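Local coordinates for hypothetical protein SPy1581 (Streptococcus pyogenes, PDB 1YHF) that is of unknown function but belongs to the cupin superfamily and folds as a small beta-barrel-like domain built from two antiparallel sheets, at residues N9-A13 / K14-L18; V64-S68 / G69-I73. All coordinates share one frame; numbering follows the deposited sequence.

Contact 1 of 2, residues N9-A13 / K14-L18; sequences NIEHA and KVLDL
Ile10 to Ala13 and Lys14 to Leu18 run 141° apart, because the chain doubles back at Ala13 and Lys14 in an irregular loop before helix 18-21 of this cupin protein. Ala13 has positive phi and psi where the chain turns. Across it, Glu11 and Lys14 form a salt bridge. Lys14 NZ sits in front of the carboxylate, 3.3 Å from Glu11 OE1 and 3.2 Å from Glu11 OE2. Both oxygens are met on their syn sides, just under 20° out of the carboxylate plane. The Lys14 chain is extended as far as CE and bends at its last torsion. Its CD also lies close to the acid, 3.1 Å from Glu11 OE2. Beyond the charged pair, apolar side chains pack. CG1 of Ile10 is 3.5 Å from CD1 of Leu16. The side chains of Ile10 and Leu18 lie roughly perpendicular, with Ile10 CD1 3.7 Å from Leu18 CD2. Ile10 and Leu16 also touch Glu21 of the helix. Two waters add bridges. One joins the charged groups, accepting from Lys14 NZ and donating to Glu11 OE1; the other spans the turn, accepting from Lys14 N and donating to Glu11 O at 2.7 Å.

Contact 2 of 2, residues V64-S68 / G69-I73; sequences VTILS and GLAEI
No hydrogen bond joins Val64-Ser68 to Gly69-Ile73, although the two strands are consecutive and nearly antiparallel, at 154°. Their axes come no closer than 8.2 Å, too far for backbone pairing, and apolar side chains fill the gap. Val64 and Ile73 meet end on, with Val64 CG1 3.9 Å from Ile73 CD1. CG1 of Val64 lies anti to its own backbone nitrogen (chi1 174°), which directs this methyl at the facing strand. Nearer the turn, the end of Ile66 meets a much shorter side chain: its CD1 is 3.7 Å from Ala71 CB. The other branch of Ile66 bears on the turn itself, with CG2 3.9 Å from Gly69 O. All four of these side chains are buried. Gly69 makes the turn with a positive phi of 70°. Just before it, a classic beta bulge sets Leu67 and Ser68 opposite the single residue Gln105, and Ser68 OG is hydrogen-bonded to Gln105 OE1. Phe104 touches both Ile66 and Ala71, while Ile88 and Met90 touch both Val64 and Ile73. The chain thus crosses from one antiparallel sheet to the other, and the side chains between them form part of the core of a cupin beta-barrel.

Overall arrangement
Contact 1 precedes contact 2 along the chain. Their centres are 21 Å apart. Residues 9-18 form a surface loop leading into helix 18-21, and the centre of contact 1 is about 17 Å from that of the chain. Residues 64-73 lie deeper, within the cupin domain, and the centre of contact 2 is about 9 Å from that of the chain. There strand 61-68 of the five-stranded sheet gives way to strand 70-75 of the four-stranded sheet. The two regions share no strand, but they touch where Leu18 CB packs 4.0 Å from Leu67 CD1. Leu18, next to the short helix, thus touches strand 61-68 of the barrel.

Contact 1 of 2, residues N9-A13 / K14-L18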
ATOM      1  N   ASN A   9      -1.021   8.256 -13.010  1.00 28.09           N
ATOM      2  CA  ASN A   9      -1.756   8.932 -11.922  1.00 28.50           C
ATOM      3  C   ASN A   9      -0.861   9.680 -10.947  1.00 29.13           C
ATOM      4  O   ASN A   9      -1.205   9.853  -9.767  1.00 28.65           O
ATOM      5  CB  ASN A   9      -2.667   7.934 -11.158  1.00 28.02           C
ATOM      6  CG  ASN A   9      -3.769   7.363 -12.038  1.00 28.26           C
ATOM      7  OD1 ASN A   9      -4.000   6.142 -12.084  1.00 31.35           O
ATOM      8  ND2 ASN A   9      -4.435   8.228 -12.753  1.00 24.73           N
ATOM      9  N   ILE A  10       0.285  10.118 -11.468  1.00 29.39           N
ATOM     10  CA  ILE A  10       1.288  10.849 -10.724  1.00 29.94           C
ATOM     11  C   ILE A  10       2.154  11.610 -11.721  1.00 29.70           C
ATOM     12  O   ILE A  10       2.496  11.094 -12.772  1.00 29.87           O
ATOM     13  CB  ILE A  10       2.131   9.889  -9.807  1.00 30.65           C
ATOM     14  CG1 ILE A  10       2.898  10.647  -8.733  1.00 30.68           C
ATOM     15  CG2 ILE A  10       3.022   8.921 -10.607  1.00 30.49           C
ATOM     16  CD1 ILE A  10       3.521   9.692  -7.679  1.00 30.51           C
ATOM     17  N   GLU A  11       2.476  12.854 -11.397  1.00 29.35           N
ATOM     18  CA  GLU A  11       3.276  13.699 -12.274  1.00 29.12           C
ATOM     19  C   GLU A  11       4.677  13.182 -12.439  1.00 28.65           C
ATOM     20  O   GLU A  11       5.276  12.677 -11.490  1.00 28.68           O
ATOM     21  CB  GLU A  11       3.343  15.116 -11.733  1.00 29.05           C
ATOM     22  CG  GLU A  11       2.013  15.582 -11.220  1.00 33.52           C
ATOM     23  CD  GLU A  11       2.129  16.862 -10.423  1.00 38.89           C
ATOM     24  OE1 GLU A  11       1.949  16.812  -9.171  1.00 40.63           O
ATOM     25  OE2 GLU A  11       2.429  17.898 -11.061  1.00 40.63           O
ATOM     26  N   HIS A  12       5.184  13.330 -13.650  1.00 27.85           N
ATOM     27  CA  HIS A  12       6.524  12.915 -13.997  1.00 28.30           C
ATOM     28  C   HIS A  12       7.438  14.120 -13.933  1.00 27.84           C
ATOM     29  O   HIS A  12       6.964  15.255 -14.006  1.00 27.02           O
ATOM     30  CB  HIS A  12       6.510  12.315 -15.399  1.00 28.36           C
ATOM     31  CG  HIS A  12       5.832  10.975 -15.469  1.00 30.82           C
ATOM     32  ND1 HIS A  12       5.962  10.131 -16.554  1.00 31.91           N
ATOM     33  CD2 HIS A  12       5.042  10.327 -14.581  1.00 31.40           C
ATOM     34  CE1 HIS A  12       5.266   9.028 -16.336  1.00 33.02           C
ATOM     35  NE2 HIS A  12       4.696   9.122 -15.147  1.00 33.43           N
ATOM     36  N   ALA A  13       8.739  13.878 -13.757  1.00 27.64           N
ATOM     37  CA  ALA A  13       9.738  14.968 -13.773  1.00 28.16           C
ATOM     38  C   ALA A  13       9.398  16.099 -12.786  1.00 28.16           C
ATOM     39  O   ALA A  13       9.607  17.291 -13.064  1.00 28.15           O
ATOM     40  CB  ALA A  13       9.927  15.512 -15.213  1.00 27.81           C
ATOM     41  N   LYS A  14       8.870  15.723 -11.619  1.00 28.69           N
ATOM     42  CA  LYS A  14       8.546  16.701 -10.583  1.00 28.24           C
ATOM     43  C   LYS A  14       8.893  16.149  -9.215  1.00 27.76           C
ATOM     44  O   LYS A  14       8.567  15.002  -8.922  1.00 27.02           O
ATOM     45  CB  LYS A  14       7.055  17.041 -10.629  1.00 28.45           C
ATOM     46  CG  LYS A  14       6.696  18.193  -9.744  1.00 29.12           C
ATOM     47  CD  LYS A  14       5.249  18.558  -9.892  1.00 33.85           C
ATOM     48  CE  LYS A  14       4.891  19.800  -9.082  1.00 35.57           C
ATOM     49  NZ  LYS A  14       3.511  19.628  -8.533  1.00 38.29           N
ATOM     50  N   VAL A  15       9.553  16.950  -8.374  1.00 26.86           N
ATOM     51  CA  VAL A  15       9.846  16.482  -7.010  1.00 25.94           C
ATOM     52  C   VAL A  15       8.548  16.498  -6.187  1.00 26.41           C
ATOM     53  O   VAL A  15       7.881  17.539  -6.066  1.00 25.86           O
ATOM     54  CB  VAL A  15      10.946  17.299  -6.287  1.00 25.58           C
ATOM     55  CG1 VAL A  15      11.176  16.724  -4.893  1.00 24.44           C
ATOM     56  CG2 VAL A  15      12.264  17.291  -7.068  1.00 23.50           C
ATOM     57  N   LEU A  16       8.209  15.336  -5.636  1.00 26.26           N
ATOM     58  CA  LEU A  16       6.937  15.119  -4.944  1.00 27.44           C
ATOM     59  C   LEU A  16       7.193  14.558  -3.552  1.00 27.48           C
ATOM     60  O   LEU A  16       8.284  14.046  -3.263  1.00 26.92           O
ATOM     61  CB  LEU A  16       6.065  14.114  -5.706  1.00 28.31           C
ATOM     62  CG  LEU A  16       5.804  14.312  -7.198  1.00 29.86           C
ATOM     63  CD1 LEU A  16       5.281  13.037  -7.802  1.00 30.62           C
ATOM     64  CD2 LEU A  16       4.842  15.461  -7.406  1.00 32.95           C
ATOM     65  N   ASP A  17       6.174  14.688  -2.706  1.00 27.14           N
ATOM     66  CA  ASP A  17       6.106  14.027  -1.417  1.00 27.84           C
ATOM     67  C   ASP A  17       4.888  13.115  -1.486  1.00 27.82           C
ATOM     68  O   ASP A  17       3.751  13.605  -1.555  1.00 27.44           O
ATOM     69  CB  ASP A  17       5.949  15.087  -0.331  1.00 28.18           C
ATOM     70  CG  ASP A  17       5.761  14.507   1.050  1.00 30.00           C
ATOM     71  OD1 ASP A  17       5.597  13.273   1.220  1.00 30.70           O
ATOM     72  OD2 ASP A  17       5.775  15.321   1.986  1.00 31.15           O
ATOM     73  N   LEU A  18       5.116  11.797  -1.483  1.00 27.58           N
ATOM     74  CA  LEU A  18       4.007  10.838  -1.599  1.00 29.00           C
ATOM     75  C   LEU A  18       2.919  10.993  -0.528  1.00 29.11           C
ATOM     76  O   LEU A  18       1.759  10.718  -0.794  1.00 29.44           O
ATOM     77  CB  LEU A  18       4.506   9.379  -1.666  1.00 28.80           C
ATOM     78  CG  LEU A  18       5.338   8.923  -2.876  1.00 30.10           C
ATOM     79  CD1 LEU A  18       5.815   7.489  -2.657  1.00 30.61           C
ATOM     80  CD2 LEU A  18       4.577   9.020  -4.227  1.00 30.49           C
TER
HETATM   81  O   HOH W   1       7.821  13.073 -10.568  1.00 23.47           O
HETATM   82  O   HOH W   2       2.847  17.911  -6.346  1.00 49.64           O

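Contact 2 of 2, residues V64-S68 / G69-I73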
ATOM      1  N   VAL A  64       4.981  -3.684   1.718  1.00 27.78           N
ATOM      2  CA  VAL A  64       4.313  -2.552   2.331  1.00 27.61           C
ATOM      3  C   VAL A  64       5.348  -1.663   2.969  1.00 28.12           C
ATOM      4  O   VAL A  64       6.103  -2.120   3.833  1.00 28.01           O
ATOM      5  CB  VAL A  64       3.321  -3.006   3.437  1.00 28.39           C
ATOM      6  CG1 VAL A  64       2.737  -1.792   4.179  1.00 26.40           C
ATOM      7  CG2 VAL A  64       2.217  -3.849   2.846  1.00 26.79           C
ATOM      8  N   THR A  65       5.358  -0.395   2.560  1.00 27.75           N
ATOM      9  CA  THR A  65       6.233   0.597   3.156  1.00 27.81           C
ATOM     10  C   THR A  65       5.353   1.681   3.788  1.00 27.65           C
ATOM     11  O   THR A  65       4.559   2.317   3.090  1.00 27.04           O
ATOM     12  CB  THR A  65       7.232   1.131   2.095  1.00 28.16           C
ATOM     13  OG1 THR A  65       8.196   0.098   1.784  1.00 27.58           O
ATOM     14  CG2 THR A  65       7.950   2.339   2.573  1.00 28.48           C
ATOM     15  N   ILE A  66       5.465   1.831   5.111  1.00 26.60           N
ATOM     16  CA  ILE A  66       4.650   2.771   5.864  1.00 27.08           C
ATOM     17  C   ILE A  66       5.290   4.155   5.796  1.00 27.32           C
ATOM     18  O   ILE A  66       6.463   4.355   6.174  1.00 27.71           O
ATOM     19  CB  ILE A  66       4.355   2.273   7.326  1.00 26.75           C
ATOM     20  CG1 ILE A  66       3.577   0.946   7.301  1.00 27.30           C
ATOM     21  CG2 ILE A  66       3.599   3.329   8.169  1.00 26.98           C
ATOM     22  CD1 ILE A  66       2.205   1.012   6.689  1.00 27.68           C
ATOM     23  N   LEU A  67       4.520   5.103   5.275  1.00 27.31           N
ATOM     24  CA  LEU A  67       5.036   6.434   4.988  1.00 26.98           C
ATOM     25  C   LEU A  67       4.760   7.427   6.105  1.00 27.87           C
ATOM     26  O   LEU A  67       5.445   8.454   6.215  1.00 26.81           O
ATOM     27  CB  LEU A  67       4.471   6.951   3.660  1.00 26.66           C
ATOM     28  CG  LEU A  67       4.625   6.071   2.426  1.00 25.81           C
ATOM     29  CD1 LEU A  67       3.906   6.742   1.238  1.00 25.92           C
ATOM     30  CD2 LEU A  67       6.116   5.811   2.131  1.00 25.65           C
ATOM     31  N   SER A  68       3.731   7.134   6.904  1.00 28.64           N
ATOM     32  CA  SER A  68       3.381   7.903   8.097  1.00 29.50           C
ATOM     33  C   SER A  68       2.450   7.066   8.971  1.00 29.73           C
ATOM     34  O   SER A  68       1.846   6.111   8.503  1.00 30.05           O
ATOM     35  CB  SER A  68       2.706   9.231   7.722  1.00 29.88           C
ATOM     36  OG  SER A  68       1.378   9.015   7.248  1.00 31.17           O
ATOM     37  N   GLY A  69       2.334   7.431  10.243  1.00 30.14           N
ATOM     38  CA  GLY A  69       1.432   6.737  11.171  1.00 29.19           C
ATOM     39  C   GLY A  69       1.864   5.335  11.561  1.00 28.94           C
ATOM     40  O   GLY A  69       3.053   5.017  11.595  1.00 28.23           O
ATOM     41  N   LEU A  70       0.881   4.494  11.866  1.00 28.73           N
ATOM     42  CA  LEU A  70       1.148   3.152  12.383  1.00 29.09           C
ATOM     43  C   LEU A  70       0.095   2.187  11.883  1.00 29.07           C
ATOM     44  O   LEU A  70      -1.096   2.477  11.923  1.00 29.89           O
ATOM     45  CB  LEU A  70       1.160   3.150  13.930  1.00 28.63           C
ATOM     46  CG  LEU A  70       1.460   1.817  14.638  1.00 29.16           C
ATOM     47  CD1 LEU A  70       2.907   1.392  14.410  1.00 28.91           C
ATOM     48  CD2 LEU A  70       1.180   1.889  16.136  1.00 28.98           C
ATOM     49  N   ALA A  71       0.532   1.024  11.430  1.00 29.35           N
ATOM     50  CA  ALA A  71      -0.379   0.068  10.841  1.00 29.87           C
ATOM     51  C   ALA A  71      -0.178  -1.256  11.528  1.00 30.24           C
ATOM     52  O   ALA A  71       0.949  -1.622  11.834  1.00 31.69           O
ATOM     53  CB  ALA A  71      -0.123  -0.077   9.322  1.00 29.41           C
ATOM     54  N   GLU A  72      -1.272  -1.969  11.762  1.00 30.77           N
ATOM     55  CA  GLU A  72      -1.209  -3.325  12.256  1.00 30.77           C
ATOM     56  C   GLU A  72      -1.439  -4.289  11.120  1.00 30.96           C
ATOM     57  O   GLU A  72      -2.507  -4.304  10.482  1.00 31.19           O
ATOM     58  CB  GLU A  72      -2.228  -3.560  13.345  1.00 31.17           C
ATOM     59  CG  GLU A  72      -2.056  -4.873  14.070  1.00 32.04           C
ATOM     60  CD  GLU A  72      -2.955  -4.933  15.290  1.00 36.14           C
ATOM     61  OE1 GLU A  72      -4.193  -4.906  15.113  1.00 37.20           O
ATOM     62  OE2 GLU A  72      -2.429  -4.980  16.422  1.00 35.87           O
ATOM     63  N   ILE A  73      -0.410  -5.085  10.870  1.00 30.72           N
ATOM     64  CA  ILE A  73      -0.412  -6.011   9.774  1.00 30.60           C
ATOM     65  C   ILE A  73      -0.515  -7.424  10.323  1.00 30.70           C
ATOM     66  O   ILE A  73       0.195  -7.805  11.235  1.00 30.28           O
ATOM     67  CB  ILE A  73       0.815  -5.759   8.850  1.00 31.13           C
ATOM     68  CG1 ILE A  73       0.722  -4.307   8.325  1.00 30.92           C
ATOM     69  CG2 ILE A  73       0.928  -6.834   7.758  1.00 30.20           C
ATOM     70  CD1 ILE A  73       1.618  -3.958   7.208  1.00 33.75           C
TER